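PDB 4TME: ethanolamine utilization protein EutL from Clostridium perfringens E str. JGS1987, which forms part of the shell of the ethanolamine-utilizing bacterial microcompartment, where ethanolamine binding is thought to control opening of the pore. Local coordinates for residues C[44-56]-C[124-136]. Residues are numbered along the deposited sequence; the frame is centred on the assembly and turned at random.
With ETA (ethanolamine), chain J; ETA (ethanolamine), chain K.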
loop_
_atom_site.group_PDB
_atom_site.type_symbol
_atom_site.label_atom_id
_atom_site.label_comp_id
_atom_site.label_asym_id
_atom_site.label_seq_id
_atom_site.Cartn_x
_atom_site.Cartn_y
_atom_site.Cartn_z
ATOM N N ASP C 44 3.582 7.505 -12.717
ATOM C CA ASP C 44 2.661 6.482 -13.207
ATOM C C ASP C 44 1.633 7.005 -14.227
ATOM O O ASP C 44 1.496 6.427 -15.302
ATOM C CB ASP C 44 1.964 5.751 -12.027
ATOM C CG ASP C 44 1.190 6.664 -11.076
ATOM O OD1 ASP C 44 1.353 7.897 -11.100
ATOM O OD2 ASP C 44 0.421 6.079 -10.250
ATOM N N ASP C 45 0.936 8.104 -13.961
ATOM C CA ASP C 45 -0.152 8.476 -14.874
ATOM C C ASP C 45 0.371 8.968 -16.231
ATOM O O ASP C 45 -0.297 8.759 -17.264
ATOM C CB ASP C 45 -1.049 9.515 -14.216
ATOM C CG ASP C 45 -1.689 8.974 -12.967
ATOM O OD1 ASP C 45 -2.473 8.004 -13.097
ATOM O OD2 ASP C 45 -1.317 9.470 -11.867
ATOM N N VAL C 46 1.559 9.588 -16.254
ATOM C CA VAL C 46 2.196 9.899 -17.556
ATOM C C VAL C 46 2.488 8.599 -18.289
ATOM O O VAL C 46 2.248 8.492 -19.500
ATOM C CB VAL C 46 3.481 10.736 -17.397
ATOM C CG1 VAL C 46 4.313 10.763 -18.719
ATOM C CG2 VAL C 46 3.105 12.159 -16.980
ATOM N N THR C 47 2.980 7.600 -17.568
ATOM C CA THR C 47 3.290 6.331 -18.214
ATOM C C THR C 47 2.038 5.634 -18.727
ATOM O O THR C 47 2.038 5.093 -19.824
ATOM C CB THR C 47 4.075 5.422 -17.261
ATOM O OG1 THR C 47 5.303 6.085 -16.952
ATOM C CG2 THR C 47 4.401 4.066 -17.901
ATOM N N TYR C 48 0.949 5.672 -17.968
ATOM C CA TYR C 48 -0.299 5.062 -18.435
ATOM C C TYR C 48 -0.804 5.746 -19.716
ATOM O O TYR C 48 -1.326 5.087 -20.640
ATOM C CB TYR C 48 -1.374 5.147 -17.339
ATOM C CG TYR C 48 -1.037 4.335 -16.099
ATOM C CD1 TYR C 48 -0.402 3.097 -16.199
ATOM C CD2 TYR C 48 -1.301 4.836 -14.839
ATOM C CE1 TYR C 48 -0.074 2.363 -15.046
ATOM C CE2 TYR C 48 -0.990 4.117 -13.686
ATOM C CZ TYR C 48 -0.387 2.867 -13.807
ATOM O OH TYR C 48 -0.074 2.123 -12.684
ATOM N N THR C 49 -0.653 7.070 -19.774
ATOM C CA THR C 49 -1.058 7.823 -20.952
ATOM C C THR C 49 -0.158 7.442 -22.138
ATOM O O THR C 49 -0.630 7.328 -23.288
ATOM C CB THR C 49 -0.993 9.356 -20.696
ATOM O OG1 THR C 49 -1.756 9.670 -19.526
ATOM C CG2 THR C 49 -1.566 10.152 -21.861
ATOM N N ALA C 50 1.136 7.277 -21.856
ATOM C CA ALA C 50 2.102 6.885 -22.886
ATOM C C ALA C 50 1.846 5.483 -23.435
ATOM O O ALA C 50 1.997 5.247 -24.650
ATOM C CB ALA C 50 3.501 6.986 -22.335
ATOM N N LEU C 51 1.494 4.548 -22.556
ATOM C CA LEU C 51 1.162 3.186 -22.970
ATOM C C LEU C 51 -0.080 3.176 -23.858
ATOM O O LEU C 51 -0.166 2.421 -24.830
ATOM C CB LEU C 51 0.933 2.297 -21.737
ATOM C CG LEU C 51 2.208 1.993 -20.936
ATOM C CD1 LEU C 51 1.846 1.456 -19.546
ATOM C CD2 LEU C 51 3.093 1.016 -21.704
ATOM N N ASP C 52 -1.056 4.015 -23.535
ATOM C CA ASP C 52 -2.208 4.168 -24.411
ATOM C C ASP C 52 -1.794 4.695 -25.785
ATOM O O ASP C 52 -2.257 4.211 -26.821
ATOM C CB ASP C 52 -3.248 5.090 -23.756
ATOM C CG ASP C 52 -4.526 5.162 -24.558
ATOM O OD1 ASP C 52 -5.169 4.103 -24.698
ATOM O OD2 ASP C 52 -4.899 6.256 -25.028
ATOM N N GLU C 53 -0.884 5.660 -25.801
ATOM C CA GLU C 53 -0.372 6.167 -27.059
ATOM C C GLU C 53 0.303 5.033 -27.840
ATOM O O GLU C 53 0.146 4.959 -29.071
ATOM C CB GLU C 53 0.587 7.328 -26.792
ATOM C CG GLU C 53 1.055 8.061 -28.023
ATOM C CD GLU C 53 -0.046 8.875 -28.707
ATOM O OE1 GLU C 53 -0.948 9.482 -28.062
ATOM O OE2 GLU C 53 0.005 8.901 -29.929
ATOM N N ALA C 54 1.029 4.147 -27.151
ATOM C CA ALA C 54 1.688 3.011 -27.817
ATOM C C ALA C 54 0.675 2.112 -28.543
ATOM O O ALA C 54 0.969 1.597 -29.621
ATOM C CB ALA C 54 2.490 2.191 -26.826
ATOM N N THR C 55 -0.528 1.937 -27.980
ATOM C CA THR C 55 -1.524 1.081 -28.642
ATOM C C THR C 55 -2.069 1.708 -29.939
ATOM O O THR C 55 -2.718 1.018 -30.738
ATOM C CB THR C 55 -2.727 0.732 -27.704
ATOM O OG1 THR C 55 -3.545 1.897 -27.485
ATOM C CG2 THR C 55 -2.257 0.129 -26.372
ATOM N N LYS C 56 -1.805 3.000 -30.172
ATOM C CA LYS C 56 -2.199 3.653 -31.417
ATOM C C LYS C 56 -1.085 3.526 -32.480
ATOM O O LYS C 56 -1.321 3.632 -33.687
ATOM C CB LYS C 56 -2.517 5.126 -31.163
ATOM C CG LYS C 56 -3.722 5.344 -30.264
ATOM C CD LYS C 56 -4.198 6.791 -30.259
ATOM C CE LYS C 56 -3.381 7.662 -29.327
ATOM N NZ LYS C 56 -3.752 9.127 -29.464
ATOM N N TYR C 124 -2.219 16.416 -12.360
ATOM C CA TYR C 124 -2.257 16.050 -13.780
ATOM C C TYR C 124 -3.625 16.425 -14.297
ATOM O O TYR C 124 -4.628 16.060 -13.691
ATOM C CB TYR C 124 -2.025 14.558 -13.920
ATOM C CG TYR C 124 -1.698 13.985 -15.305
ATOM C CD1 TYR C 124 -0.626 14.459 -16.043
ATOM C CD2 TYR C 124 -2.400 12.875 -15.790
ATOM C CE1 TYR C 124 -0.311 13.892 -17.259
ATOM C CE2 TYR C 124 -2.084 12.299 -17.014
ATOM C CZ TYR C 124 -1.034 12.804 -17.728
ATOM O OH TYR C 124 -0.693 12.207 -18.952
ATOM N N ALA C 125 -3.665 17.151 -15.400
ATOM C CA ALA C 125 -4.928 17.549 -16.008
ATOM C C ALA C 125 -4.734 17.462 -17.512
ATOM O O ALA C 125 -4.498 18.468 -18.188
ATOM C CB ALA C 125 -5.322 18.943 -15.580
ATOM N N GLN C 126 -4.777 16.231 -18.005
ATOM C CA GLN C 126 -4.350 15.917 -19.362
ATOM C C GLN C 126 -5.572 15.640 -20.210
ATOM O O GLN C 126 -6.398 14.791 -19.877
ATOM C CB GLN C 126 -3.407 14.712 -19.350
ATOM C CG GLN C 126 -2.931 14.231 -20.730
ATOM C CD GLN C 126 -1.939 15.167 -21.401
ATOM O OE1 GLN C 126 -1.397 16.086 -20.780
ATOM N NE2 GLN C 126 -1.704 14.939 -22.689
ATOM N N CYS C 127 -5.688 16.366 -21.309
ATOM C CA CYS C 127 -6.742 16.103 -22.251
ATOM C C CYS C 127 -6.199 15.077 -23.240
ATOM O O CYS C 127 -5.268 15.368 -23.986
ATOM C CB CYS C 127 -7.176 17.383 -22.951
ATOM S SG CYS C 127 -8.584 17.138 -24.047
ATOM N N VAL C 128 -6.746 13.874 -23.196
ATOM C CA VAL C 128 -6.399 12.818 -24.145
ATOM C C VAL C 128 -7.387 12.989 -25.284
ATOM O O VAL C 128 -8.549 12.614 -25.168
ATOM C CB VAL C 128 -6.489 11.419 -23.522
ATOM C CG1 VAL C 128 -6.164 10.332 -24.557
ATOM C CG2 VAL C 128 -5.575 11.304 -22.311
ATOM N N SER C 129 -6.949 13.595 -26.375
ATOM C CA SER C 129 -7.909 14.006 -27.386
ATOM C C SER C 129 -8.368 12.816 -28.232
ATOM O O SER C 129 -9.454 12.859 -28.806
ATOM C CB SER C 129 -7.321 15.107 -28.263
ATOM O OG SER C 129 -6.215 14.623 -28.980
ATOM N N ARG C 130 -7.566 11.748 -28.261
ATOM C CA ARG C 130 -7.905 10.558 -29.031
ATOM C C ARG C 130 -7.414 9.283 -28.335
ATOM O O ARG C 130 -6.245 8.887 -28.483
ATOM C CB ARG C 130 -7.305 10.692 -30.427
ATOM C CG ARG C 130 -7.751 9.647 -31.420
ATOM C CD ARG C 130 -7.143 9.930 -32.794
ATOM N NE ARG C 130 -7.734 9.085 -33.822
ATOM C CZ ARG C 130 -7.419 9.137 -35.111
ATOM N NH1 ARG C 130 -6.499 9.991 -35.548
ATOM N NH2 ARG C 130 -8.021 8.326 -35.966
ATOM N N THR C 131 -8.291 8.627 -27.578
ATOM C CA THR C 131 -7.866 7.459 -26.799
ATOM C C THR C 131 -7.461 6.291 -27.712
ATOM O O THR C 131 -8.014 6.119 -28.795
ATOM C CB THR C 131 -8.957 6.936 -25.851
ATOM O OG1 THR C 131 -10.182 6.750 -26.566
ATOM C CG2 THR C 131 -9.180 7.895 -24.666
ATOM N N GLY C 132 -6.473 5.518 -27.249
ATOM C CA GLY C 132 -6.143 4.232 -27.834
ATOM C C GLY C 132 -6.952 3.143 -27.161
ATOM O O GLY C 132 -7.980 3.433 -26.516
ATOM N N SER C 133 -6.482 1.904 -27.271
ATOM C CA SER C 133 -7.264 0.764 -26.830
ATOM C C SER C 133 -7.221 0.622 -25.315
ATOM O O SER C 133 -8.139 0.057 -24.714
ATOM C CB SER C 133 -6.775 -0.532 -27.497
ATOM O OG SER C 133 -5.483 -0.886 -27.042
ATOM N N TYR C 134 -6.175 1.135 -24.682
ATOM C CA TYR C 134 -5.985 0.920 -23.258
ATOM C C TYR C 134 -6.899 1.809 -22.410
ATOM O O TYR C 134 -7.700 1.321 -21.585
ATOM C CB TYR C 134 -4.514 1.179 -22.885
ATOM C CG TYR C 134 -4.264 1.154 -21.406
ATOM C CD1 TYR C 134 -4.758 0.126 -20.605
ATOM C CD2 TYR C 134 -3.552 2.170 -20.796
ATOM C CE1 TYR C 134 -4.547 0.126 -19.245
ATOM C CE2 TYR C 134 -3.332 2.164 -19.435
ATOM C CZ TYR C 134 -3.834 1.143 -18.674
ATOM O OH TYR C 134 -3.609 1.154 -17.314
ATOM N N LEU C 135 -6.786 3.121 -22.600
ATOM C CA LEU C 135 -7.590 4.051 -21.790
ATOM C C LEU C 135 -9.060 4.022 -22.196
ATOM O O LEU C 135 -9.929 4.266 -21.347
ATOM C CB LEU C 135 -7.059 5.476 -21.878
ATOM C CG LEU C 135 -5.765 5.718 -21.084
ATOM C CD1 LEU C 135 -5.332 7.150 -21.328
ATOM C CD2 LEU C 135 -5.934 5.439 -19.574
ATOM N N SER C 136 -9.368 3.719 -23.455
ATOM C CA SER C 136 -10.783 3.602 -23.840
ATOM C C SER C 136 -11.410 2.391 -23.123
ATOM O O SER C 136 -12.531 2.473 -22.629
ATOM C CB SER C 136 -10.949 3.495 -25.358
ATOM O OG SER C 136 -10.335 2.328 -25.866
HETATM C CA ETA J . -4.639 6.708 -10.745
HETATM N N ETA J . -3.366 6.308 -11.280
HETATM C C ETA J . -4.429 7.972 -9.940
HETATM O O ETA J . -3.674 7.690 -8.775
HETATM C CA ETA K . 1.190 10.651 -9.286
HETATM N N ETA K . 1.552 9.376 -8.702
HETATM C C ETA K . 2.419 11.528 -9.471
HETATM O O ETA K . 3.418 10.907 -10.238
HETATM O O HOH W 1 -4.589 11.529 -27.776
#
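D52 of helix 44-56 places its carboxylate at the start of helix 133-139, and its atoms can be followed outward. D52 CB lies 3.7 Å from L135 CG. The D52 CG stands anti to that residue's own backbone N (chi1 -174°), which carries the carboxylate into residues 131-135. There D52 OD2 accepts from G132 N at 2.8 Å, nearly straight at 174° and from the syn side. D52 OD1 takes L135 N at 2.8 Å, also nearly straight but from well above the carboxylate plane, and Y134 N adds a weak, bent bond. One turn later on helix 44-56, T55 OG1 receives S133 N at 2.9 Å while its own proton goes to D52 O, in the carbonyl plane and on a lone pair. K56 then reaches R130 O with NZ at 2.7 Å, forms a salt bridge with E53 through a weak hydrogen bond, and shares a water with R130 N.

Toward the other end of the contact, Y124 comes from the opposite direction to T49, and its OH donates to T49 OG1 at 2.8 Å. T49 OG1 lies in the plane of the tyrosine ring, at its edge, and passes its proton to D45 O. V46 CG2 touches Y124 CE1 at 3.8 Å, while F112 and Y149 meet the same ring from outside the two segments. D44 and D45, at the start of helix 44-56, each bind the amine of a different ethanolamine.

Helix 44-56, within the first BMC domain, is thus joined to strand 122-128 of the antiparallel sheet that also holds strand 146-152, and to the helix after it. Three N-H groups, of G132, S133 and L135, are well bonded by D52 and T55, and Y134's only weakly; the carboxylate's charge would probably be stabilised by the positive, N-terminal end of the helix dipole.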